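Local coordinates for protein 2-pyrone-4,6-dicarboxylic acid hydrolase, putative (Pseudomonas putida, PDB 2FFI) that probably hydrolyses the lactone ring of 2-pyrone-4,6-dicarboxylate as a TIM-barrel member of the amidohydrolase family, at residues D16-V21 with G234-H239; V86-R91 with R110-G115; H139-R144 with D162-H167; F168-A173 with R203-P208. All blocks are in the same frame, centred on the assembly; numbering follows the deposited sequence.

Interaction 1: D16-V21 with G234-H239. With PO4 (phosphate ion), chain C.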
loop_
_atom_site.group_PDB
_atom_site.type_symbol
_atom_site.label_atom_id
_atom_site.label_comp_id
_atom_site.label_asym_id
_atom_site.label_seq_id
_atom_site.Cartn_x
_atom_site.Cartn_y
_atom_site.Cartn_z
ATOM N N ASP A 16 0.148 -2.837 10.350
ATOM C CA ASP A 16 0.591 -3.352 9.045
ATOM C C ASP A 16 -0.157 -2.622 7.932
ATOM O O ASP A 16 -1.364 -2.764 7.820
ATOM C CB ASP A 16 0.287 -4.863 8.929
ATOM C CG ASP A 16 0.426 -5.394 7.498
ATOM O OD1 ASP A 16 0.085 -6.586 7.278
ATOM O OD2 ASP A 16 0.880 -4.633 6.598
ATOM N N SER A 17 0.537 -1.844 7.111
ATOM C CA SER A 17 -0.150 -1.167 6.016
ATOM C C SER A 17 0.042 -2.035 4.774
ATOM O O SER A 17 1.083 -2.647 4.603
ATOM C CB SER A 17 0.415 0.242 5.788
ATOM O OG SER A 17 1.783 0.206 5.437
ATOM N N HIS A 18 -0.970 -2.125 3.929
ATOM C CA HIS A 18 -0.875 -2.937 2.707
ATOM C C HIS A 18 -0.910 -4.462 2.917
ATOM O O HIS A 18 0.036 -5.066 3.405
ATOM C CB HIS A 18 0.385 -2.570 1.918
ATOM C CG HIS A 18 0.230 -2.731 0.442
ATOM N ND1 HIS A 18 0.162 -3.963 -0.171
ATOM C CD2 HIS A 18 0.116 -1.812 -0.545
ATOM C CE1 HIS A 18 0.016 -3.796 -1.473
ATOM N NE2 HIS A 18 -0.015 -2.501 -1.726
ATOM N N ALA A 19 -2.014 -5.072 2.512
ATOM C CA ALA A 19 -2.209 -6.512 2.627
ATOM C C ALA A 19 -3.499 -6.883 1.874
ATOM O O ALA A 19 -4.381 -6.045 1.706
ATOM C CB ALA A 19 -2.308 -6.904 4.097
ATOM N N HIS A 20 -3.614 -8.134 1.441
ATOM C CA HIS A 20 -4.785 -8.579 0.698
ATOM C C HIS A 20 -5.466 -9.791 1.331
ATOM O O HIS A 20 -4.813 -10.592 1.991
ATOM C CB HIS A 20 -4.374 -8.954 -0.733
ATOM C CG HIS A 20 -3.613 -7.887 -1.444
ATOM N ND1 HIS A 20 -4.180 -6.673 -1.774
ATOM C CD2 HIS A 20 -2.318 -7.817 -1.832
ATOM C CE1 HIS A 20 -3.262 -5.900 -2.322
ATOM N NE2 HIS A 20 -2.123 -6.570 -2.368
ATOM N N VAL A 21 -6.775 -9.915 1.128
ATOM C CA VAL A 21 -7.522 -11.067 1.614
ATOM C C VAL A 21 -8.530 -11.426 0.526
ATOM O O VAL A 21 -9.024 -10.550 -0.179
ATOM C CB VAL A 21 -8.263 -10.806 2.994
ATOM C CG1 VAL A 21 -7.254 -10.480 4.073
ATOM C CG2 VAL A 21 -9.320 -9.695 2.866
ATOM N N GLY A 234 4.940 -2.307 5.159
ATOM C CA GLY A 234 3.846 -3.167 4.742
ATOM C C GLY A 234 4.301 -4.615 4.635
ATOM O O GLY A 234 5.465 -4.872 4.378
ATOM N N SER A 235 3.411 -5.573 4.848
ATOM C CA SER A 235 3.824 -6.958 4.737
ATOM C C SER A 235 3.588 -7.417 3.297
ATOM O O SER A 235 4.351 -8.220 2.746
ATOM C CB SER A 235 3.023 -7.836 5.696
ATOM O OG SER A 235 1.631 -7.772 5.420
ATOM N N ASP A 236 2.518 -6.909 2.696
ATOM C CA ASP A 236 2.160 -7.251 1.325
ATOM C C ASP A 236 1.624 -8.669 1.220
ATOM O O ASP A 236 1.571 -9.248 0.135
ATOM C CB ASP A 236 3.360 -7.101 0.395
ATOM C CG ASP A 236 2.953 -7.081 -1.051
ATOM O OD1 ASP A 236 3.795 -7.379 -1.920
ATOM O OD2 ASP A 236 1.780 -6.746 -1.312
ATOM N N TRP A 237 1.250 -9.223 2.366
ATOM C CA TRP A 237 0.717 -10.576 2.460
ATOM C C TRP A 237 -0.528 -10.652 1.569
ATOM O O TRP A 237 -1.229 -9.656 1.396
ATOM C CB TRP A 237 0.337 -10.850 3.919
ATOM C CG TRP A 237 -0.140 -12.245 4.188
ATOM C CD1 TRP A 237 0.633 -13.324 4.493
ATOM C CD2 TRP A 237 -1.492 -12.704 4.191
ATOM N NE1 TRP A 237 -0.146 -14.420 4.689
ATOM C CE2 TRP A 237 -1.458 -14.077 4.508
ATOM C CE3 TRP A 237 -2.728 -12.094 3.948
ATOM C CZ2 TRP A 237 -2.621 -14.859 4.600
ATOM C CZ3 TRP A 237 -3.889 -12.868 4.037
ATOM C CH2 TRP A 237 -3.822 -14.243 4.358
ATOM N N PRO A 238 -0.831 -11.832 1.003
ATOM C CA PRO A 238 -0.098 -13.088 1.156
ATOM C C PRO A 238 1.125 -13.181 0.244
ATOM O O PRO A 238 1.647 -14.272 0.003
ATOM C CB PRO A 238 -1.152 -14.115 0.822
ATOM C CG PRO A 238 -1.879 -13.451 -0.287
ATOM C CD PRO A 238 -2.048 -12.037 0.193
ATOM N N HIS A 239 1.582 -12.027 -0.236
ATOM C CA HIS A 239 2.731 -11.951 -1.130
ATOM C C HIS A 239 2.388 -12.708 -2.417
ATOM O O HIS A 239 2.804 -13.848 -2.597
ATOM C CB HIS A 239 3.969 -12.575 -0.468
ATOM C CG HIS A 239 4.081 -12.290 0.996
ATOM N ND1 HIS A 239 3.519 -13.104 1.956
ATOM C CD2 HIS A 239 4.641 -11.253 1.666
ATOM C CE1 HIS A 239 3.724 -12.580 3.152
ATOM N NE2 HIS A 239 4.402 -11.458 3.003
HETATM P P PO4 C . 0.395 -5.922 -4.569
HETATM O O1 PO4 C . -0.904 -5.216 -4.438
HETATM O O2 PO4 C . 0.762 -6.036 -6.004
HETATM O O3 PO4 C . 1.447 -5.158 -3.858
HETATM O O4 PO4 C . 0.273 -7.280 -3.983
#
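Asp16 and Ser235 meet through a carboxylate that reaches across to the serine. With CG anti to the backbone N (chi1 167°), OD1 of Asp16 accepts a hydrogen bond from Ser235 OG on its syn side at 2.7 Å, while OD2 takes Ser235 N from above the carboxylate plane at 3.2 Å. Tyr45 OH is a further partner of OD1, so the group is gripped at both oxygens. His18 and Asp236 lie side by side and point the same way, ring and carboxylate planes 73° apart; OD1 of Asp236 is engaged in a salt bridge with Arg203. The His20 ring, tied at ND1 to Val60 O, turns NE2 to the phosphate, with a weak hydrogen bond to O1 of 2.8 Å. Farther out, CG1 of Val21 sits at the indole edge of Trp237, 4.1 Å from CZ3, the two side chains crossing at about a right angle. Two backbone bonds hold these groups in step: Asp236 N to His18 O, 3.2 Å, and His20 N to Trp237 O, 2.8 Å. A His-X-His sequence after the first barrel strand, facing an aspartate after the last, is the hallmark of the amidohydrolase active site.

Interaction 2: V86-R91 with R110-G115. With PO4 (phosphate ion), chain C.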
loop_
_atom_site.group_PDB
_atom_site.type_symbol
_atom_site.label_atom_id
_atom_site.label_comp_id
_atom_site.label_asym_id
_atom_site.label_seq_id
_atom_site.Cartn_x
_atom_site.Cartn_y
_atom_site.Cartn_z
ATOM N N VAL A 86 -7.916 -0.072 1.777
ATOM C CA VAL A 86 -8.139 0.825 0.651
ATOM C C VAL A 86 -8.844 0.049 -0.461
ATOM O O VAL A 86 -8.674 -1.167 -0.570
ATOM C CB VAL A 86 -6.802 1.377 0.114
ATOM C CG1 VAL A 86 -5.877 1.723 1.269
ATOM C CG2 VAL A 86 -6.154 0.389 -0.807
ATOM N N VAL A 87 -9.642 0.743 -1.271
ATOM C CA VAL A 87 -10.374 0.089 -2.356
ATOM C C VAL A 87 -10.019 0.597 -3.765
ATOM O O VAL A 87 -9.146 1.457 -3.938
ATOM C CB VAL A 87 -11.914 0.242 -2.159
ATOM C CG1 VAL A 87 -12.352 -0.408 -0.861
ATOM C CG2 VAL A 87 -12.308 1.712 -2.174
HETATM N N MSE A 88 -10.682 0.023 -4.768
HETATM C CA MSE A 88 -10.507 0.433 -6.158
HETATM C C MSE A 88 -11.894 0.827 -6.661
HETATM O O MSE A 88 -12.841 0.050 -6.592
HETATM C CB MSE A 88 -9.896 -0.693 -7.003
HETATM C CG MSE A 88 -8.389 -0.868 -6.772
HETATM SE SE MSE A 88 -7.473 -2.123 -7.978
HETATM C CE MSE A 88 -7.313 -0.936 -9.538
ATOM N N LEU A 89 -12.016 2.054 -7.144
ATOM C CA LEU A 89 -13.301 2.562 -7.603
ATOM C C LEU A 89 -13.416 2.712 -9.112
ATOM O O LEU A 89 -12.437 2.988 -9.805
ATOM C CB LEU A 89 -13.570 3.910 -6.949
ATOM C CG LEU A 89 -13.511 3.916 -5.425
ATOM C CD1 LEU A 89 -13.492 5.360 -4.942
ATOM C CD2 LEU A 89 -14.691 3.159 -4.850
ATOM N N GLU A 90 -14.633 2.547 -9.614
ATOM C CA GLU A 90 -14.878 2.673 -11.043
ATOM C C GLU A 90 -14.716 4.148 -11.415
ATOM O O GLU A 90 -14.772 5.020 -10.551
ATOM C CB GLU A 90 -16.288 2.181 -11.383
ATOM C CG GLU A 90 -16.431 1.499 -12.753
ATOM C CD GLU A 90 -16.271 -0.012 -12.686
ATOM O OE1 GLU A 90 -15.167 -0.534 -12.976
ATOM O OE2 GLU A 90 -17.261 -0.687 -12.331
ATOM N N ARG A 91 -14.509 4.420 -12.698
ATOM C CA ARG A 91 -14.313 5.785 -13.178
ATOM C C ARG A 91 -15.198 6.811 -12.471
ATOM O O ARG A 91 -14.707 7.606 -11.688
ATOM C CB ARG A 91 -14.558 5.858 -14.690
ATOM C CG ARG A 91 -14.008 7.122 -15.350
ATOM C CD ARG A 91 -12.531 6.974 -15.721
ATOM N NE ARG A 91 -12.359 6.275 -17.000
ATOM C CZ ARG A 91 -11.186 6.045 -17.590
ATOM N NH1 ARG A 91 -10.056 6.454 -17.025
ATOM N NH2 ARG A 91 -11.137 5.400 -18.752
ATOM N N ARG A 110 -6.868 3.016 -4.563
ATOM C CA ARG A 110 -5.674 2.565 -5.265
ATOM C C ARG A 110 -6.010 2.447 -6.740
ATOM O O ARG A 110 -6.939 1.744 -7.122
ATOM C CB ARG A 110 -5.220 1.197 -4.748
ATOM C CG ARG A 110 -3.771 0.818 -5.111
ATOM C CD ARG A 110 -3.600 -0.704 -5.143
ATOM N NE ARG A 110 -2.215 -1.152 -4.949
ATOM C CZ ARG A 110 -1.853 -2.435 -4.893
ATOM N NH1 ARG A 110 -0.583 -2.761 -4.708
ATOM N NH2 ARG A 110 -2.760 -3.402 -5.036
ATOM N N LEU A 111 -5.257 3.146 -7.569
ATOM C CA LEU A 111 -5.472 3.095 -9.007
ATOM C C LEU A 111 -4.907 1.756 -9.489
ATOM O O LEU A 111 -5.546 1.043 -10.284
ATOM C CB LEU A 111 -4.731 4.252 -9.678
ATOM C CG LEU A 111 -5.105 5.647 -9.171
ATOM C CD1 LEU A 111 -4.293 6.668 -9.894
ATOM C CD2 LEU A 111 -6.589 5.897 -9.378
ATOM N N ASN A 112 -3.705 1.439 -8.985
ATOM C CA ASN A 112 -2.964 0.207 -9.294
ATOM C C ASN A 112 -2.792 -0.073 -10.787
ATOM O O ASN A 112 -3.573 -0.816 -11.378
ATOM C CB ASN A 112 -3.632 -0.998 -8.625
ATOM C CG ASN A 112 -2.927 -2.314 -8.940
ATOM O OD1 ASN A 112 -1.820 -2.587 -8.461
ATOM N ND2 ASN A 112 -3.572 -3.139 -9.754
ATOM N N LEU A 113 -1.761 0.515 -11.392
ATOM C CA LEU A 113 -1.509 0.328 -12.821
ATOM C C LEU A 113 -0.641 -0.913 -13.076
ATOM O O LEU A 113 -1.124 -1.913 -13.614
ATOM C CB LEU A 113 -0.842 1.576 -13.394
ATOM C CG LEU A 113 -1.484 2.922 -13.048
ATOM C CD1 LEU A 113 -3.009 2.828 -13.144
ATOM C CD2 LEU A 113 -1.071 3.336 -11.658
HETATM N N MSE A 114 0.631 -0.831 -12.694
HETATM C CA MSE A 114 1.603 -1.925 -12.817
HETATM C C MSE A 114 1.233 -2.990 -13.836
HETATM O O MSE A 114 0.535 -3.948 -13.508
HETATM C CB MSE A 114 1.790 -2.597 -11.459
HETATM C CG MSE A 114 3.063 -3.409 -11.331
HETATM SE SE MSE A 114 4.543 -2.400 -11.544
HETATM C CE MSE A 114 5.247 -3.173 -12.962
ATOM N N GLY A 115 1.722 -2.836 -15.064
ATOM C CA GLY A 115 1.391 -3.786 -16.113
ATOM C C GLY A 115 0.111 -3.379 -16.824
ATOM O O GLY A 115 -0.495 -4.170 -17.543
HETATM P P PO4 C . 0.395 -5.922 -4.569
HETATM O O1 PO4 C . -0.904 -5.216 -4.438
HETATM O O2 PO4 C . 0.762 -6.036 -6.004
HETATM O O3 PO4 C . 1.447 -5.158 -3.858
HETATM O O4 PO4 C . 0.273 -7.280 -3.983
#
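Val87 and Arg110 join the extended segment 86-91 to the end of strand 108-110 in the TIM barrel by a backbone hydrogen bond, Arg110 N to Val87 O, 2.8 Å long with an N-H...O angle of 162°. Val87 is also backbone-bonded to Gly108, which continues the link back along strand 108-110. Apolar contacts flank this bond. CG2 of Val86 touches the base of the arginine, 4.1 Å from Arg110 CB, and the selenomethionine Met88 brings its SE to 4.1 Å from Asn112 CB, although the position of its terminal methyl is doubtful. The polar interactions belong to the far end of Arg110, whose chain runs extended from CG to NE and carries the guanidinium to the bound phosphate. This ion, probably taken up from the crystallisation liquor, lies at the edge of the group, and its O1 accepts from both NH1 and NH2, the latter bond measuring 2.7 Å. NH1 also forms a salt bridge with Asp166. An alanine here would probably leave Asp166 without this positive mate and the phosphate without two of its donors, although the CB contact with Val86 would stay. Within its own segment, Asn112 OD1 lies over one face of the guanidinium, above its centre and 3.5 Å from the plane.

Interaction 3: H139-R144 with D162-H167. With PO4 (phosphate ion), chain C.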
loop_
_atom_site.group_PDB
_atom_site.type_symbol
_atom_site.label_atom_id
_atom_site.label_comp_id
_atom_site.label_asym_id
_atom_site.label_seq_id
_atom_site.Cartn_x
_atom_site.Cartn_y
_atom_site.Cartn_z
ATOM N N HIS A 139 -6.765 9.213 0.478
ATOM C CA HIS A 139 -5.510 9.363 -0.238
ATOM C C HIS A 139 -5.540 8.478 -1.473
ATOM O O HIS A 139 -6.431 7.634 -1.614
ATOM C CB HIS A 139 -4.319 8.990 0.646
ATOM C CG HIS A 139 -4.358 7.586 1.168
ATOM N ND1 HIS A 139 -5.167 7.198 2.213
ATOM C CD2 HIS A 139 -3.673 6.481 0.795
ATOM C CE1 HIS A 139 -4.975 5.913 2.463
ATOM N NE2 HIS A 139 -4.072 5.455 1.616
ATOM N N VAL A 140 -4.579 8.685 -2.367
ATOM C CA VAL A 140 -4.483 7.906 -3.599
ATOM C C VAL A 140 -3.202 7.083 -3.607
ATOM O O VAL A 140 -2.094 7.626 -3.526
ATOM C CB VAL A 140 -4.515 8.816 -4.856
ATOM C CG1 VAL A 140 -3.640 10.031 -4.647
ATOM C CG2 VAL A 140 -4.035 8.036 -6.086
ATOM N N GLU A 141 -3.369 5.763 -3.702
ATOM C CA GLU A 141 -2.238 4.835 -3.710
ATOM C C GLU A 141 -1.736 4.546 -5.111
ATOM O O GLU A 141 -2.516 4.232 -6.007
ATOM C CB GLU A 141 -2.628 3.517 -3.047
ATOM C CG GLU A 141 -1.546 2.939 -2.167
ATOM C CD GLU A 141 -1.847 1.517 -1.764
ATOM O OE1 GLU A 141 -3.038 1.200 -1.567
ATOM O OE2 GLU A 141 -0.901 0.714 -1.628
ATOM N N LEU A 142 -0.427 4.643 -5.286
ATOM C CA LEU A 142 0.189 4.385 -6.577
ATOM C C LEU A 142 1.016 3.104 -6.555
ATOM O O LEU A 142 1.569 2.720 -5.526
ATOM C CB LEU A 142 1.076 5.562 -6.987
ATOM C CG LEU A 142 0.489 6.635 -7.906
ATOM C CD1 LEU A 142 -1.019 6.569 -7.932
ATOM C CD2 LEU A 142 0.980 7.993 -7.447
ATOM N N HIS A 143 1.079 2.441 -7.700
ATOM C CA HIS A 143 1.836 1.220 -7.836
ATOM C C HIS A 143 2.298 1.089 -9.286
ATOM O O HIS A 143 1.531 0.667 -10.145
ATOM C CB HIS A 143 0.960 0.041 -7.444
ATOM C CG HIS A 143 1.662 -1.277 -7.531
ATOM N ND1 HIS A 143 3.028 -1.404 -7.402
ATOM C CD2 HIS A 143 1.185 -2.530 -7.723
ATOM C CE1 HIS A 143 3.365 -2.680 -7.512
ATOM N NE2 HIS A 143 2.262 -3.381 -7.707
ATOM N N ARG A 144 3.542 1.475 -9.561
ATOM C CA ARG A 144 4.073 1.387 -10.916
ATOM C C ARG A 144 5.586 1.590 -10.920
ATOM O O ARG A 144 6.145 2.013 -9.911
ATOM C CB ARG A 144 3.396 2.424 -11.814
ATOM C CG ARG A 144 3.341 2.010 -13.278
ATOM C CD ARG A 144 2.581 3.021 -14.115
ATOM N NE ARG A 144 2.034 2.426 -15.339
ATOM C CZ ARG A 144 2.768 1.980 -16.352
ATOM N NH1 ARG A 144 4.094 2.056 -16.306
ATOM N NH2 ARG A 144 2.167 1.461 -17.411
ATOM N N ASP A 162 -3.287 13.475 -0.445
ATOM C CA ASP A 162 -2.220 12.591 -0.028
ATOM C C ASP A 162 -1.934 11.566 -1.112
ATOM O O ASP A 162 -2.848 10.999 -1.721
ATOM C CB ASP A 162 -2.605 11.885 1.273
ATOM C CG ASP A 162 -2.725 12.844 2.451
ATOM O OD1 ASP A 162 -3.532 12.552 3.369
ATOM O OD2 ASP A 162 -2.009 13.871 2.466
ATOM N N ILE A 163 -0.650 11.339 -1.356
ATOM C CA ILE A 163 -0.226 10.386 -2.357
ATOM C C ILE A 163 0.681 9.346 -1.693
ATOM O O ILE A 163 1.752 9.686 -1.159
ATOM C CB ILE A 163 0.553 11.082 -3.484
ATOM C CG1 ILE A 163 -0.300 12.201 -4.088
ATOM C CG2 ILE A 163 0.968 10.049 -4.525
ATOM C CD1 ILE A 163 0.477 13.170 -4.977
ATOM N N VAL A 164 0.235 8.090 -1.736
ATOM C CA VAL A 164 0.964 6.957 -1.184
ATOM C C VAL A 164 1.602 6.118 -2.290
ATOM O O VAL A 164 0.888 5.571 -3.131
ATOM C CB VAL A 164 0.029 6.033 -0.384
ATOM C CG1 VAL A 164 0.821 4.850 0.154
ATOM C CG2 VAL A 164 -0.620 6.794 0.755
ATOM N N ILE A 165 2.933 6.005 -2.260
ATOM C CA ILE A 165 3.695 5.240 -3.249
ATOM C C ILE A 165 4.020 3.835 -2.740
ATOM O O ILE A 165 4.585 3.685 -1.661
ATOM C CB ILE A 165 5.006 5.980 -3.605
ATOM C CG1 ILE A 165 4.676 7.339 -4.199
ATOM C CG2 ILE A 165 5.793 5.226 -4.660
ATOM C CD1 ILE A 165 5.878 8.182 -4.421
ATOM N N ASP A 166 3.670 2.814 -3.528
ATOM C CA ASP A 166 3.888 1.413 -3.153
ATOM C C ASP A 166 5.277 0.843 -3.400
ATOM O O ASP A 166 5.916 1.141 -4.406
ATOM C CB ASP A 166 2.894 0.505 -3.877
ATOM C CG ASP A 166 1.464 0.705 -3.418
ATOM O OD1 ASP A 166 0.582 0.007 -3.969
ATOM O OD2 ASP A 166 1.212 1.545 -2.519
ATOM N N HIS A 167 5.719 0.001 -2.470
ATOM C CA HIS A 167 7.004 -0.679 -2.536
ATOM C C HIS A 167 8.179 0.162 -2.984
ATOM O O HIS A 167 8.702 -0.039 -4.069
ATOM C CB HIS A 167 6.911 -1.886 -3.462
ATOM C CG HIS A 167 5.674 -2.700 -3.272
ATOM N ND1 HIS A 167 5.137 -2.952 -2.032
ATOM C CD2 HIS A 167 4.875 -3.331 -4.164
ATOM C CE1 HIS A 167 4.058 -3.704 -2.165
ATOM N NE2 HIS A 167 3.879 -3.947 -3.450
HETATM P P PO4 C . 0.395 -5.922 -4.569
HETATM O O1 PO4 C . -0.904 -5.216 -4.438
HETATM O O2 PO4 C . 0.762 -6.036 -6.004
HETATM O O3 PO4 C . 1.447 -5.158 -3.858
HETATM O O4 PO4 C . 0.273 -7.280 -3.983
#
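Val140 and Ile163 sit side by side in register on neighbouring parallel strands, their CG1 atoms 4.0 Å apart. This is the close-packed part of the contact: four backbone bonds lace the strands together, from Val140 N to Asp162 O, through Leu142 N to Val164 O at 2.7 Å, to Asp166 N on Leu142 O. Leu142 CD2 rests on Ile163 CG2 at 3.6 Å, on the face turned to helix 149-156, which completes the beta-alpha-beta unit. At the N-terminal end His139 and Asp162 are still close at their CB atoms, but the partly exposed Asp162 carboxylate opens to solvent and makes a long, weak ion pair with Lys193. The C-terminal end is polar. The edge of the His167 ring points at the face of His143, offset, with planes at 84°, and His167 NE2 donates in its ring plane to phosphate O3 at 2.7 Å. The carboxylates of Glu141, salt-bridged to Lys197, and Asp166, paired with Arg110, cross at about a right angle. This chemistry is consistent with a polar active-site pocket, in which His167 and Arg110 offer donors to an anion.

Interaction 4: F168-A173 with R203-P208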
loop_
_atom_site.group_PDB
_atom_site.type_symbol
_atom_site.label_atom_id
_atom_site.label_comp_id
_atom_site.label_asym_id
_atom_site.label_seq_id
_atom_site.Cartn_x
_atom_site.Cartn_y
_atom_site.Cartn_z
ATOM N N PHE A 168 8.600 1.101 -2.154
ATOM C CA PHE A 168 9.760 1.925 -2.487
ATOM C C PHE A 168 9.616 2.638 -3.826
ATOM O O PHE A 168 10.546 3.296 -4.301
ATOM C CB PHE A 168 11.005 1.048 -2.540
ATOM C CG PHE A 168 11.372 0.429 -1.222
ATOM C CD1 PHE A 168 12.204 1.103 -0.335
ATOM C CD2 PHE A 168 10.938 -0.853 -0.891
ATOM C CE1 PHE A 168 12.601 0.510 0.848
ATOM C CE2 PHE A 168 11.334 -1.452 0.299
ATOM C CZ PHE A 168 12.172 -0.770 1.168
ATOM N N GLY A 169 8.448 2.524 -4.433
ATOM C CA GLY A 169 8.267 3.158 -5.716
ATOM C C GLY A 169 8.541 2.144 -6.805
ATOM O O GLY A 169 8.595 2.488 -7.987
ATOM N N ARG A 170 8.710 0.888 -6.399
ATOM C CA ARG A 170 8.965 -0.202 -7.330
ATOM C C ARG A 170 10.146 0.131 -8.237
ATOM O O ARG A 170 10.032 0.121 -9.457
ATOM C CB ARG A 170 7.723 -0.456 -8.175
ATOM C CG ARG A 170 7.479 -1.904 -8.549
ATOM C CD ARG A 170 6.877 -2.693 -7.397
ATOM N NE ARG A 170 6.187 -3.899 -7.846
ATOM C CZ ARG A 170 6.768 -4.898 -8.505
ATOM N NH1 ARG A 170 6.058 -5.969 -8.875
ATOM N NH2 ARG A 170 8.059 -4.822 -8.791
ATOM N N PRO A 171 11.296 0.466 -7.647
ATOM C CA PRO A 171 12.476 0.791 -8.445
ATOM C C PRO A 171 13.181 -0.520 -8.778
ATOM O O PRO A 171 12.677 -1.601 -8.449
ATOM C CB PRO A 171 13.289 1.670 -7.494
ATOM C CG PRO A 171 13.058 0.989 -6.185
ATOM C CD PRO A 171 11.560 0.693 -6.216
ATOM N N ASP A 172 14.346 -0.414 -9.408
ATOM C CA ASP A 172 15.151 -1.573 -9.803
ATOM C C ASP A 172 16.309 -1.764 -8.815
ATOM O O ASP A 172 17.277 -1.006 -8.852
ATOM C CB ASP A 172 15.732 -1.331 -11.202
ATOM C CG ASP A 172 15.477 -2.483 -12.161
ATOM O OD1 ASP A 172 15.888 -3.630 -11.860
ATOM O OD2 ASP A 172 14.868 -2.230 -13.231
ATOM N N ALA A 173 16.225 -2.776 -7.953
ATOM C CA ALA A 173 17.278 -3.040 -6.964
ATOM C C ALA A 173 18.678 -3.100 -7.572
ATOM O O ALA A 173 19.662 -2.727 -6.925
ATOM C CB ALA A 173 16.990 -4.335 -6.226
ATOM N N ARG A 203 10.227 -7.636 -4.521
ATOM C CA ARG A 203 9.667 -7.261 -5.817
ATOM C C ARG A 203 10.628 -6.398 -6.633
ATOM O O ARG A 203 10.360 -6.078 -7.788
ATOM C CB ARG A 203 8.354 -6.503 -5.610
ATOM C CG ARG A 203 7.223 -7.382 -5.138
ATOM C CD ARG A 203 5.932 -6.601 -5.001
ATOM N NE ARG A 203 4.867 -7.402 -4.402
ATOM C CZ ARG A 203 4.204 -8.369 -5.031
ATOM N NH1 ARG A 203 3.246 -9.034 -4.396
ATOM N NH2 ARG A 203 4.492 -8.671 -6.292
ATOM N N LEU A 204 11.754 -6.036 -6.032
ATOM C CA LEU A 204 12.732 -5.193 -6.698
ATOM C C LEU A 204 13.510 -5.800 -7.863
ATOM O O LEU A 204 14.611 -5.344 -8.166
ATOM C CB LEU A 204 13.701 -4.622 -5.659
ATOM C CG LEU A 204 13.170 -3.441 -4.820
ATOM C CD1 LEU A 204 11.691 -3.169 -5.146
ATOM C CD2 LEU A 204 13.355 -3.722 -3.326
ATOM N N GLN A 205 12.936 -6.809 -8.521
ATOM C CA GLN A 205 13.568 -7.451 -9.681
ATOM C C GLN A 205 14.983 -7.938 -9.446
ATOM O O GLN A 205 15.765 -8.060 -10.387
ATOM C CB GLN A 205 13.608 -6.500 -10.879
ATOM C CG GLN A 205 12.560 -6.768 -11.924
ATOM C CD GLN A 205 11.171 -6.658 -11.355
ATOM O OE1 GLN A 205 10.571 -7.654 -10.921
ATOM N NE2 GLN A 205 10.646 -5.435 -11.339
ATOM N N GLY A 206 15.325 -8.216 -8.203
ATOM C CA GLY A 206 16.672 -8.674 -7.942
ATOM C C GLY A 206 16.735 -9.904 -7.072
ATOM O O GLY A 206 15.720 -10.570 -6.814
ATOM N N SER A 207 17.949 -10.207 -6.625
ATOM C CA SER A 207 18.195 -11.355 -5.762
ATOM C C SER A 207 17.874 -10.939 -4.334
ATOM O O SER A 207 18.116 -9.797 -3.951
ATOM C CB SER A 207 19.659 -11.774 -5.857
ATOM O OG SER A 207 20.482 -10.713 -5.435
ATOM N N PRO A 208 17.346 -11.865 -3.523
ATOM C CA PRO A 208 17.008 -11.531 -2.136
ATOM C C PRO A 208 18.081 -10.769 -1.363
ATOM O O PRO A 208 17.773 -10.089 -0.382
ATOM C CB PRO A 208 16.679 -12.894 -1.518
ATOM C CG PRO A 208 17.445 -13.856 -2.360
ATOM C CD PRO A 208 17.267 -13.317 -3.750
#
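Arg170 bends at chi2 (78°), which turns its CD aside; the guanidinium beyond lies against Arg203, whose own chain runs extended from CG to NE. Arg203 CB stands over the centre of the Arg170 guanidinium, 3.6 Å above its plane. The two guanidinium planes are 44° apart, and NH1 of Arg170 comes to 4.1 Å from NH2 of Arg203, a pair of like charges probably eased by Asp236, the partner of Arg203 NE. An alanine in place of Arg170 would probably open a gap over the CB and CD of Arg203, where the guanidinium now lies. Leu204 carries the apolar half: CD1 meets Pro171 CD at 4.0 Å, and CD2 approaches Phe168 CD2 at 4.5 Å. Its carbonyl O accepts from Ala173 N at 3.0 Å, pinning the backbones together. Helix 208-225 lies against Phe168, Pro171 and Leu204, and Ser207 is its N-cap. Such pairing of adjacent beta-alpha loops, after strands 163-165 and 194-199, is typical of the C-terminal rim of a TIM barrel.

How the interactions relate
Interaction 1 brings together the first and last strand ends of the barrel and so encloses the other three in sequence, which follow one another along the chain as interactions 2, 3 and 4. Residues 162-167 run straight on into 168-173. Strands 108-110, 139-142, 163-165, 194-199 and 231-234 form one parallel sheet, which at least one segment of each contact belongs to or follows; strand 15-16 pairs instead with 56-57. Contact centres lie about 10 Å apart for interactions 2 and 3, and about 16 Å for 3 and 4, where His167 CD2 packs 3.5 Å from Arg203 CD. Interactions 1, 2 and 3 converge on one phosphate, consistent with a shared active-site pocket at the strand C-termini.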